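Local coordinates for cyclic di-GMP-binding protein XC_3703 (Xanthomonas campestris pv. campestris, PDB 5B7W) that binds the bacterial second messenger cyclic di-GMP and, when the nucleotide is absent, promotes the binding of a LysR-type transcriptional regulator to its target genes, at residues V96-I100 / E151-Q155; G34-K38 / Q49-S53; M1-D5 / L138-I142. All coordinates share one frame; numbering follows the deposited sequence.

Interaction 1 (V96-I100 / E151-Q155); sequences VKQGI and ELPLQ
Lys-97 NZ donates a hydrogen bond of 2.9 Å to the carbonyl oxygen Glu-151 O, arriving almost in line with the C=O bond. The lysine chain is extended except for one bend at chi3 (-55°), which turns the ammonium toward the loop 151-155. Glu-151 is poorly ordered, and its OE2 lies 4.5 Å from Lys-97 NZ, beyond a salt bridge, though the opposite charges probably still attract.

Leu-152 reaches toward the other segment and rests CD2 against Gly-99 O at 3.4 Å. Glycine suits this bend because phi 81° and psi 152° would press a beta carbon against the preceding carbonyl oxygen. Past Gly-99, Ile-100 and Leu-154 cross at about a right angle, with Ile-100 CD1 meeting Leu-154 CD2 at 4.1 Å. Gln-98 points away and folds back on its own segment, NE2 bonding to Val-96 O at 2.7 Å.

Ser-8 holds both sides, through Gly-99 and Pro-153 O. The arrangement belongs to a tandem of RRM-like domains: the exit of strand 90-96 from one domain is pinned to the loop before strand 155-160 of the other.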
ATOM      1  N   VAL A  96      -0.448   6.376   1.702  1.00 38.68           N
ATOM      2  CA  VAL A  96      -0.366   5.257   0.772  1.00 45.14           C
ATOM      3  C   VAL A  96       1.098   4.860   0.646  1.00 44.25           C
ATOM      4  O   VAL A  96       1.843   5.435  -0.154  1.00 40.44           O
ATOM      5  CB  VAL A  96      -0.976   5.613  -0.596  1.00 41.79           C
ATOM      6  CG1 VAL A  96      -0.947   4.407  -1.522  1.00 43.02           C
ATOM      7  CG2 VAL A  96      -2.399   6.122  -0.423  1.00 31.37           C
ATOM      8  N   LYS A  97       1.519   3.883   1.447  1.00 39.06           N
ATOM      9  CA  LYS A  97       2.925   3.502   1.498  1.00 39.40           C
ATOM     10  C   LYS A  97       3.358   2.869   0.181  1.00 31.28           C
ATOM     11  O   LYS A  97       2.678   1.986  -0.352  1.00 34.05           O
ATOM     12  CB  LYS A  97       3.172   2.534   2.655  1.00 41.38           C
ATOM     13  CG  LYS A  97       2.904   3.122   4.032  1.00 43.24           C
ATOM     14  CD  LYS A  97       3.061   2.069   5.121  1.00 52.62           C
ATOM     15  CE  LYS A  97       2.175   0.860   4.863  1.00 52.72           C
ATOM     16  NZ  LYS A  97       2.329  -0.184   5.915  1.00 45.63           N
ATOM     17  N   GLN A  98       4.488   3.337  -0.347  1.00 29.11           N
ATOM     18  CA  GLN A  98       5.082   2.813  -1.569  1.00 37.43           C
ATOM     19  C   GLN A  98       6.593   2.772  -1.403  1.00 42.80           C
ATOM     20  O   GLN A  98       7.178   3.602  -0.702  1.00 54.46           O
ATOM     21  CB  GLN A  98       4.712   3.660  -2.799  1.00 43.06           C
ATOM     22  CG  GLN A  98       3.223   3.926  -2.956  1.00 52.71           C
ATOM     23  CD  GLN A  98       2.925   5.295  -3.530  1.00 60.35           C
ATOM     24  OE1 GLN A  98       2.991   5.504  -4.742  1.00 47.83           O
ATOM     25  NE2 GLN A  98       2.596   6.243  -2.656  1.00 65.97           N
ATOM     26  N   GLY A  99       7.222   1.799  -2.060  1.00 38.51           N
ATOM     27  CA  GLY A  99       8.657   1.627  -1.950  1.00 37.02           C
ATOM     28  C   GLY A  99       9.054   0.874  -0.697  1.00 42.07           C
ATOM     29  O   GLY A  99       8.344   0.921   0.310  1.00 44.97           O
ATOM     30  N   ILE A 100      10.183   0.176  -0.742  1.00 43.54           N
ATOM     31  CA  ILE A 100      10.654  -0.618   0.386  1.00 45.44           C
ATOM     32  C   ILE A 100      11.795   0.138   1.052  1.00 47.77           C
ATOM     33  O   ILE A 100      12.906   0.210   0.515  1.00 45.31           O
ATOM     34  CB  ILE A 100      11.083  -2.026  -0.047  1.00 46.07           C
ATOM     35  CG1 ILE A 100       9.914  -2.747  -0.722  1.00 42.40           C
ATOM     36  CG2 ILE A 100      11.566  -2.823   1.154  1.00 40.47           C
ATOM     37  CD1 ILE A 100      10.263  -4.121  -1.247  1.00 47.41           C
ATOM     38  N   GLU A 151       4.283  -6.042   6.542  1.00 62.20           N
ATOM     39  CA  GLU A 151       3.490  -4.822   6.630  1.00 70.40           C
ATOM     40  C   GLU A 151       3.356  -4.104   5.293  1.00 70.43           C
ATOM     41  O   GLU A 151       2.882  -2.962   5.264  1.00 71.83           O
ATOM     42  CB  GLU A 151       4.107  -3.875   7.663  1.00 76.29           C
ATOM     43  CG  GLU A 151       5.547  -3.487   7.363  1.00 79.85           C
ATOM     44  CD  GLU A 151       6.151  -2.608   8.438  1.00 86.14           C
ATOM     45  OE1 GLU A 151       7.033  -3.095   9.178  1.00 88.74           O
ATOM     46  OE2 GLU A 151       5.744  -1.433   8.546  1.00 89.20           O
ATOM     47  N   LEU A 152       3.765  -4.738   4.194  1.00 64.71           N
ATOM     48  CA  LEU A 152       3.713  -4.116   2.882  1.00 48.45           C
ATOM     49  C   LEU A 152       3.263  -5.098   1.806  1.00 46.85           C
ATOM     50  O   LEU A 152       3.682  -6.264   1.809  1.00 52.83           O
ATOM     51  CB  LEU A 152       5.068  -3.538   2.453  1.00 51.85           C
ATOM     52  CG  LEU A 152       5.372  -2.059   2.698  1.00 63.14           C
ATOM     53  CD1 LEU A 152       5.918  -1.826   4.090  1.00 68.65           C
ATOM     54  CD2 LEU A 152       6.338  -1.507   1.653  1.00 66.37           C
ATOM     55  N   PRO A 153       2.439  -4.639   0.868  1.00 36.41           N
ATOM     56  CA  PRO A 153       2.180  -5.442  -0.332  1.00 37.73           C
ATOM     57  C   PRO A 153       3.436  -5.546  -1.182  1.00 39.60           C
ATOM     58  O   PRO A 153       4.166  -4.570  -1.368  1.00 37.86           O
ATOM     59  CB  PRO A 153       1.077  -4.656  -1.054  1.00 34.73           C
ATOM     60  CG  PRO A 153       0.505  -3.733  -0.012  1.00 38.75           C
ATOM     61  CD  PRO A 153       1.648  -3.402   0.889  1.00 41.73           C
ATOM     62  N   LEU A 154       3.685  -6.746  -1.695  1.00 34.70           N
ATOM     63  CA  LEU A 154       4.871  -7.027  -2.492  1.00 41.18           C
ATOM     64  C   LEU A 154       4.462  -7.431  -3.900  1.00 40.70           C
ATOM     65  O   LEU A 154       3.558  -8.255  -4.077  1.00 44.23           O
ATOM     66  CB  LEU A 154       5.718  -8.134  -1.858  1.00 39.03           C
ATOM     67  CG  LEU A 154       6.292  -7.866  -0.465  1.00 41.10           C
ATOM     68  CD1 LEU A 154       7.168  -9.027  -0.020  1.00 44.30           C
ATOM     69  CD2 LEU A 154       7.073  -6.560  -0.447  1.00 35.36           C
ATOM     70  N   GLN A 155       5.122  -6.844  -4.892  1.00 32.98           N
ATOM     71  CA  GLN A 155       5.048  -7.290  -6.274  1.00 30.53           C
ATOM     72  C   GLN A 155       6.451  -7.636  -6.754  1.00 36.71           C
ATOM     73  O   GLN A 155       7.450  -7.333  -6.095  1.00 36.70           O
ATOM     74  CB  GLN A 155       4.413  -6.227  -7.179  1.00 28.23           C
ATOM     75  CG  GLN A 155       3.075  -5.701  -6.687  1.00 35.74           C
ATOM     76  CD  GLN A 155       3.225  -4.474  -5.814  1.00 33.84           C
ATOM     77  OE1 GLN A 155       3.917  -3.521  -6.177  1.00 35.14           O
ATOM     78  NE2 GLN A 155       2.581  -4.489  -4.654  1.00 33.10           N
TER

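Interaction 2 (G34-K38 / Q49-S53); sequences GVEAK and QSAPS
Ser-50 OG and Lys-38 CG each lie between the backbone N and the carbonyl carbon of their own residue (chi1 60° for Ser-50, 51° for Lys-38), and these two torsions bring Ser-50 OG to 3.2 Å from Lys-38 CG. From there the lysine chain leads away, bending at chi3, so the contact uses its aliphatic root and leaves the ammonium at a distance. A small hydroxyl suits position 50, because it can lie beside that root and still take part in a water bridge: one water is 2.8 Å from Ser-50 OG and donates to Lys-38 O at 3.2 Å.

Beneath these side chains the two residues form an antiparallel hydrogen-bonded pair. Lys-38 N reaches Ser-50 O at 3.3 Å, while the return bond from Ser-50 N to Lys-38 O, also 3.3 Å, is weak. Ser-50 O receives a second approach from Ala-37 CA, a CH···O contact of 3.2 Å.

Further along, strand pairing gives way to small apolar groups. Ala-37 CB and Ala-51 CB meet at 4.2 Å, their short side chains letting the backbones come close. Val-35 CG1, anti to its own N (chi1 162°), lies 3.7 Å from Pro-52 CD, and the rigid, apolar proline ring offers the valine its CD and CG where the strand ends.

The pairing marks the start of edge strand 38-42 against strand 46-51, whose other neighbour is strand 90-96. Gln-49 and Ala-51 pack on helix 54-70, with Gln-49 NE2 bonded to Thr-61, and Ser-53 is the N-cap of that helix. Ala-37 touches Leu-26 of helix 12-26, so both helices of this RRM-like domain border the contact.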
ATOM      1  N   GLY A  34     -25.880  16.633   2.125  1.00 73.17           N
ATOM      2  CA  GLY A  34     -25.372  17.965   2.407  1.00 74.74           C
ATOM      3  C   GLY A  34     -24.253  18.022   3.431  1.00 72.44           C
ATOM      4  O   GLY A  34     -23.931  19.096   3.950  1.00 74.30           O
ATOM      5  N   VAL A  35     -23.655  16.872   3.729  1.00 63.90           N
ATOM      6  CA  VAL A  35     -22.619  16.765   4.749  1.00 57.44           C
ATOM      7  C   VAL A  35     -21.276  17.086   4.113  1.00 54.33           C
ATOM      8  O   VAL A  35     -20.921  16.527   3.069  1.00 62.01           O
ATOM      9  CB  VAL A  35     -22.614  15.361   5.379  1.00 53.17           C
ATOM     10  CG1 VAL A  35     -21.294  15.097   6.086  1.00 43.63           C
ATOM     11  CG2 VAL A  35     -23.778  15.208   6.346  1.00 53.09           C
ATOM     12  N   GLU A  36     -20.531  17.990   4.740  1.00 48.14           N
ATOM     13  CA  GLU A  36     -19.228  18.407   4.227  1.00 48.06           C
ATOM     14  C   GLU A  36     -18.214  17.314   4.540  1.00 40.34           C
ATOM     15  O   GLU A  36     -17.679  17.240   5.647  1.00 43.15           O
ATOM     16  CB  GLU A  36     -18.821  19.747   4.827  1.00 50.33           C
ATOM     17  CG  GLU A  36     -19.892  20.818   4.683  1.00 52.78           C
ATOM     18  CD  GLU A  36     -19.316  22.217   4.613  1.00 63.68           C
ATOM     19  OE1 GLU A  36     -18.075  22.355   4.638  1.00 66.28           O
ATOM     20  OE2 GLU A  36     -20.107  23.182   4.531  1.00 68.52           O
ATOM     21  N   ALA A  37     -17.958  16.453   3.557  1.00 37.20           N
ATOM     22  CA  ALA A  37     -16.991  15.375   3.694  1.00 35.20           C
ATOM     23  C   ALA A  37     -16.337  15.142   2.342  1.00 33.46           C
ATOM     24  O   ALA A  37     -16.964  15.332   1.296  1.00 28.80           O
ATOM     25  CB  ALA A  37     -17.645  14.087   4.207  1.00 38.94           C
ATOM     26  N   LYS A  38     -15.073  14.723   2.367  1.00 36.08           N
ATOM     27  CA  LYS A  38     -14.315  14.609   1.129  1.00 36.75           C
ATOM     28  C   LYS A  38     -13.063  13.774   1.351  1.00 25.93           C
ATOM     29  O   LYS A  38     -12.532  13.705   2.463  1.00 27.78           O
ATOM     30  CB  LYS A  38     -13.930  15.994   0.594  1.00 30.46           C
ATOM     31  CG  LYS A  38     -13.264  16.880   1.638  1.00 40.37           C
ATOM     32  CD  LYS A  38     -13.015  18.287   1.119  1.00 48.61           C
ATOM     33  CE  LYS A  38     -11.607  18.432   0.567  1.00 52.25           C
ATOM     34  NZ  LYS A  38     -11.258  19.855   0.302  1.00 56.01           N
ATOM     35  N   GLN A  49      -8.772  12.388   4.766  1.00 32.75           N
ATOM     36  CA  GLN A  49     -10.192  12.204   5.023  1.00 33.82           C
ATOM     37  C   GLN A  49     -10.665  13.273   5.996  1.00 29.40           C
ATOM     38  O   GLN A  49      -9.975  13.587   6.970  1.00 38.99           O
ATOM     39  CB  GLN A  49     -10.477  10.814   5.597  1.00 26.78           C
ATOM     40  CG  GLN A  49      -9.739   9.681   4.902  1.00 32.40           C
ATOM     41  CD  GLN A  49     -10.185   8.314   5.391  1.00 30.66           C
ATOM     42  OE1 GLN A  49     -10.784   7.540   4.643  1.00 30.29           O
ATOM     43  NE2 GLN A  49      -9.900   8.014   6.652  1.00 27.38           N
ATOM     44  N   SER A  50     -11.841  13.836   5.728  1.00 32.16           N
ATOM     45  CA  SER A  50     -12.401  14.881   6.572  1.00 34.20           C
ATOM     46  C   SER A  50     -13.912  14.739   6.615  1.00 33.24           C
ATOM     47  O   SER A  50     -14.555  14.576   5.574  1.00 33.16           O
ATOM     48  CB  SER A  50     -12.012  16.276   6.065  1.00 32.97           C
ATOM     49  OG  SER A  50     -12.477  16.487   4.745  1.00 31.15           O
ATOM     50  N   ALA A  51     -14.477  14.798   7.819  1.00 33.06           N
ATOM     51  CA  ALA A  51     -15.899  14.673   8.021  1.00 32.16           C
ATOM     52  C   ALA A  51     -16.270  15.405   9.302  1.00 32.51           C
ATOM     53  O   ALA A  51     -15.373  15.781  10.080  1.00 33.43           O
ATOM     54  CB  ALA A  51     -16.335  13.202   8.098  1.00 32.92           C
ATOM     55  N   PRO A  52     -17.551  15.653   9.545  1.00 41.19           N
ATOM     56  CA  PRO A  52     -17.937  16.310  10.805  1.00 39.03           C
ATOM     57  C   PRO A  52     -17.589  15.516  12.054  1.00 41.16           C
ATOM     58  O   PRO A  52     -17.281  16.125  13.086  1.00 46.14           O
ATOM     59  CB  PRO A  52     -19.454  16.484  10.656  1.00 45.84           C
ATOM     60  CG  PRO A  52     -19.672  16.576   9.191  1.00 46.75           C
ATOM     61  CD  PRO A  52     -18.661  15.654   8.568  1.00 42.28           C
ATOM     62  N   SER A  53     -17.625  14.185  12.006  1.00 39.90           N
ATOM     63  CA  SER A  53     -17.465  13.379  13.207  1.00 38.66           C
ATOM     64  C   SER A  53     -16.465  12.254  12.979  1.00 40.62           C
ATOM     65  O   SER A  53     -16.138  11.895  11.846  1.00 43.60           O
ATOM     66  CB  SER A  53     -18.806  12.790  13.669  1.00 42.99           C
ATOM     67  OG  SER A  53     -19.308  11.858  12.727  1.00 44.12           O
TER
HETATM   68  O   HOH W   1     -10.216  15.764   3.244  1.00 31.77           O

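Interaction 3 (M1-D5 / L138-I142); sequences MPSFD and LQDAI
Phe-4, Leu-138 and Ile-142 account for most of the surface buried here, and the phenyl ring is the centre of the arrangement. Its beta carbon already faces helix 135-146, and chi1 68°, with CG between the backbone N and carbonyl carbon, sets where the ring lies beneath Ile-142 and beside Leu-138. Ile-142 approaches over one face: CG1 lies 3.9 Å from the centroid of the Phe-4 ring and 30° off the ring normal, a CH-pi contact. Its closest ring atom is Phe-4 CZ, 3.5 Å from Ile-142 CG1, while CD1 of the same isoleucine extends above the middle of the ring.

Leu-138 takes the edge instead. Its CD2 lies near the ring plane, 3.7 Å from Phe-4 CE1, and its CB comes equally near that carbon. The other branch, CD1, reaches Pro-2 CB at 3.8 Å, so the forked leucine serves two residues of the first segment at once. One helical turn separates Leu-138 from Ile-142, which sets both side chains on the same helical face, and Ala-141 adds a methyl at the ring edge with CB 4.4 Å from Phe-4 CZ, a small group that fits between the helix and the ring.

The axes of strand 3-5 and helix 138-142 come within 10.0 Å at closest approach, 24° from parallel, as in a helix laid along a sheet. Pro-2 lies beside Asp-161 and Leu-138 beside Arg-135, two residues that probably bind cyclic di-GMP. Strand 3-7 is an inner strand between 127-132 and 155-160; Phe-4 touches Val-130 of the first and its ring meets that of Phe-159 on the second, which Ile-142 also touches. The contact thus seats helix 135-146 on the middle of this RRM-like sheet.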
ATOM      1  N   MET A   1      23.637 -15.267 -13.469  1.00 57.17           N
ATOM      2  CA  MET A   1      22.746 -15.411 -12.325  1.00 57.36           C
ATOM      3  C   MET A   1      21.465 -14.607 -12.531  1.00 56.96           C
ATOM      4  O   MET A   1      21.499 -13.376 -12.554  1.00 54.69           O
ATOM      5  CB  MET A   1      23.450 -14.971 -11.038  1.00 61.73           C
ATOM      6  CG  MET A   1      24.733 -15.735 -10.737  1.00 68.33           C
ATOM      7  SD  MET A   1      24.566 -16.913  -9.380  1.00 73.98           S
ATOM      8  CE  MET A   1      24.661 -15.819  -7.965  1.00 73.02           C
ATOM      9  N   PRO A   2      20.340 -15.302 -12.691  1.00 54.30           N
ATOM     10  CA  PRO A   2      19.065 -14.607 -12.889  1.00 48.68           C
ATOM     11  C   PRO A   2      18.672 -13.800 -11.661  1.00 47.06           C
ATOM     12  O   PRO A   2      19.066 -14.106 -10.533  1.00 43.53           O
ATOM     13  CB  PRO A   2      18.069 -15.746 -13.145  1.00 53.46           C
ATOM     14  CG  PRO A   2      18.910 -16.930 -13.511  1.00 59.21           C
ATOM     15  CD  PRO A   2      20.195 -16.765 -12.767  1.00 58.28           C
ATOM     16  N   SER A   3      17.876 -12.758 -11.893  1.00 44.71           N
ATOM     17  CA  SER A   3      17.481 -11.870 -10.812  1.00 48.22           C
ATOM     18  C   SER A   3      16.107 -11.280 -11.096  1.00 44.50           C
ATOM     19  O   SER A   3      15.622 -11.288 -12.231  1.00 40.74           O
ATOM     20  CB  SER A   3      18.502 -10.745 -10.606  1.00 46.99           C
ATOM     21  OG  SER A   3      18.504  -9.852 -11.705  1.00 41.85           O
ATOM     22  N   PHE A   4      15.487 -10.768 -10.036  1.00 46.94           N
ATOM     23  CA  PHE A   4      14.231 -10.041 -10.131  1.00 41.84           C
ATOM     24  C   PHE A   4      14.222  -8.980  -9.041  1.00 38.99           C
ATOM     25  O   PHE A   4      15.089  -8.953  -8.165  1.00 36.38           O
ATOM     26  CB  PHE A   4      13.022 -10.976 -10.003  1.00 36.10           C
ATOM     27  CG  PHE A   4      12.863 -11.577  -8.636  1.00 44.68           C
ATOM     28  CD1 PHE A   4      13.543 -12.732  -8.289  1.00 48.89           C
ATOM     29  CD2 PHE A   4      12.030 -10.989  -7.697  1.00 43.35           C
ATOM     30  CE1 PHE A   4      13.400 -13.287  -7.032  1.00 46.86           C
ATOM     31  CE2 PHE A   4      11.882 -11.540  -6.439  1.00 43.39           C
ATOM     32  CZ  PHE A   4      12.570 -12.688  -6.105  1.00 48.43           C
ATOM     33  N   ASP A   5      13.224  -8.104  -9.098  1.00 38.19           N
ATOM     34  CA  ASP A   5      13.077  -7.024  -8.133  1.00 34.49           C
ATOM     35  C   ASP A   5      11.844  -7.257  -7.273  1.00 29.92           C
ATOM     36  O   ASP A   5      10.764  -7.551  -7.795  1.00 30.61           O
ATOM     37  CB  ASP A   5      12.975  -5.668  -8.833  1.00 33.15           C
ATOM     38  CG  ASP A   5      14.331  -5.061  -9.127  1.00 37.09           C
ATOM     39  OD1 ASP A   5      15.333  -5.543  -8.561  1.00 37.99           O
ATOM     40  OD2 ASP A   5      14.391  -4.098  -9.918  1.00 41.85           O
ATOM     41  N   LEU A 138      14.529 -18.559  -7.273  1.00 42.17           N
ATOM     42  CA  LEU A 138      13.858 -17.266  -7.248  1.00 44.69           C
ATOM     43  C   LEU A 138      12.385 -17.431  -6.896  1.00 51.15           C
ATOM     44  O   LEU A 138      11.855 -16.709  -6.044  1.00 52.46           O
ATOM     45  CB  LEU A 138      14.026 -16.561  -8.595  1.00 32.20           C
ATOM     46  CG  LEU A 138      15.463 -16.289  -9.053  1.00 44.28           C
ATOM     47  CD1 LEU A 138      15.473 -15.649 -10.433  1.00 40.61           C
ATOM     48  CD2 LEU A 138      16.197 -15.413  -8.047  1.00 43.19           C
ATOM     49  N   GLN A 139      11.712 -18.392  -7.535  1.00 60.17           N
ATOM     50  CA  GLN A 139      10.325 -18.681  -7.180  1.00 60.02           C
ATOM     51  C   GLN A 139      10.217 -19.138  -5.734  1.00 52.73           C
ATOM     52  O   GLN A 139       9.277 -18.760  -5.025  1.00 52.57           O
ATOM     53  CB  GLN A 139       9.745 -19.736  -8.122  1.00 70.28           C
ATOM     54  CG  GLN A 139       8.363 -20.242  -7.720  1.00 75.76           C
ATOM     55  CD  GLN A 139       7.254 -19.269  -8.076  1.00 78.27           C
ATOM     56  OE1 GLN A 139       7.074 -18.245  -7.417  1.00 76.98           O
ATOM     57  NE2 GLN A 139       6.499 -19.588  -9.121  1.00 81.08           N
ATOM     58  N   ASP A 140      11.173 -19.954  -5.276  1.00 53.21           N
ATOM     59  CA  ASP A 140      11.215 -20.323  -3.866  1.00 52.10           C
ATOM     60  C   ASP A 140      11.282 -19.086  -2.981  1.00 50.92           C
ATOM     61  O   ASP A 140      10.655 -19.039  -1.917  1.00 47.14           O
ATOM     62  CB  ASP A 140      12.404 -21.244  -3.595  1.00 51.47           C
ATOM     63  CG  ASP A 140      12.096 -22.698  -3.898  1.00 53.80           C
ATOM     64  OD1 ASP A 140      11.177 -22.958  -4.704  1.00 54.04           O
ATOM     65  OD2 ASP A 140      12.773 -23.581  -3.330  1.00 48.81           O
ATOM     66  N   ALA A 141      12.032 -18.069  -3.409  1.00 47.91           N
ATOM     67  CA  ALA A 141      12.018 -16.798  -2.694  1.00 40.20           C
ATOM     68  C   ALA A 141      10.697 -16.068  -2.907  1.00 36.86           C
ATOM     69  O   ALA A 141      10.127 -15.519  -1.958  1.00 37.79           O
ATOM     70  CB  ALA A 141      13.194 -15.930  -3.139  1.00 38.64           C
ATOM     71  N   ILE A 142      10.191 -16.065  -4.143  1.00 36.20           N
ATOM     72  CA  ILE A 142       8.928 -15.391  -4.436  1.00 41.15           C
ATOM     73  C   ILE A 142       7.783 -16.050  -3.678  1.00 49.23           C
ATOM     74  O   ILE A 142       6.959 -15.374  -3.051  1.00 48.53           O
ATOM     75  CB  ILE A 142       8.666 -15.378  -5.953  1.00 48.26           C
ATOM     76  CG1 ILE A 142       9.644 -14.435  -6.657  1.00 43.08           C
ATOM     77  CG2 ILE A 142       7.233 -14.968  -6.246  1.00 44.77           C
ATOM     78  CD1 ILE A 142       9.418 -14.322  -8.148  1.00 42.36           C
TER

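From the N terminus, strand 3-7 starts the domain that the chain completes only after residue 100, and interaction 3 closes the longest loop by bringing helix 135-146 back over that first strand. In between, the chain builds the other RRM-like domain, where interaction 2 closes the short span of the hairpin formed by strands 38-42 and 46-51, lying wholly within the span of interaction 3. Interaction 1 opens after interaction 2 has closed and crosses interaction 3, since 96-100 precedes 138-142 and 151-155 follows it. Interactions 2 and 3 lie in different domains, centres about 46 Å apart, whereas interaction 1 joins the two domains near the centre of the folded chain.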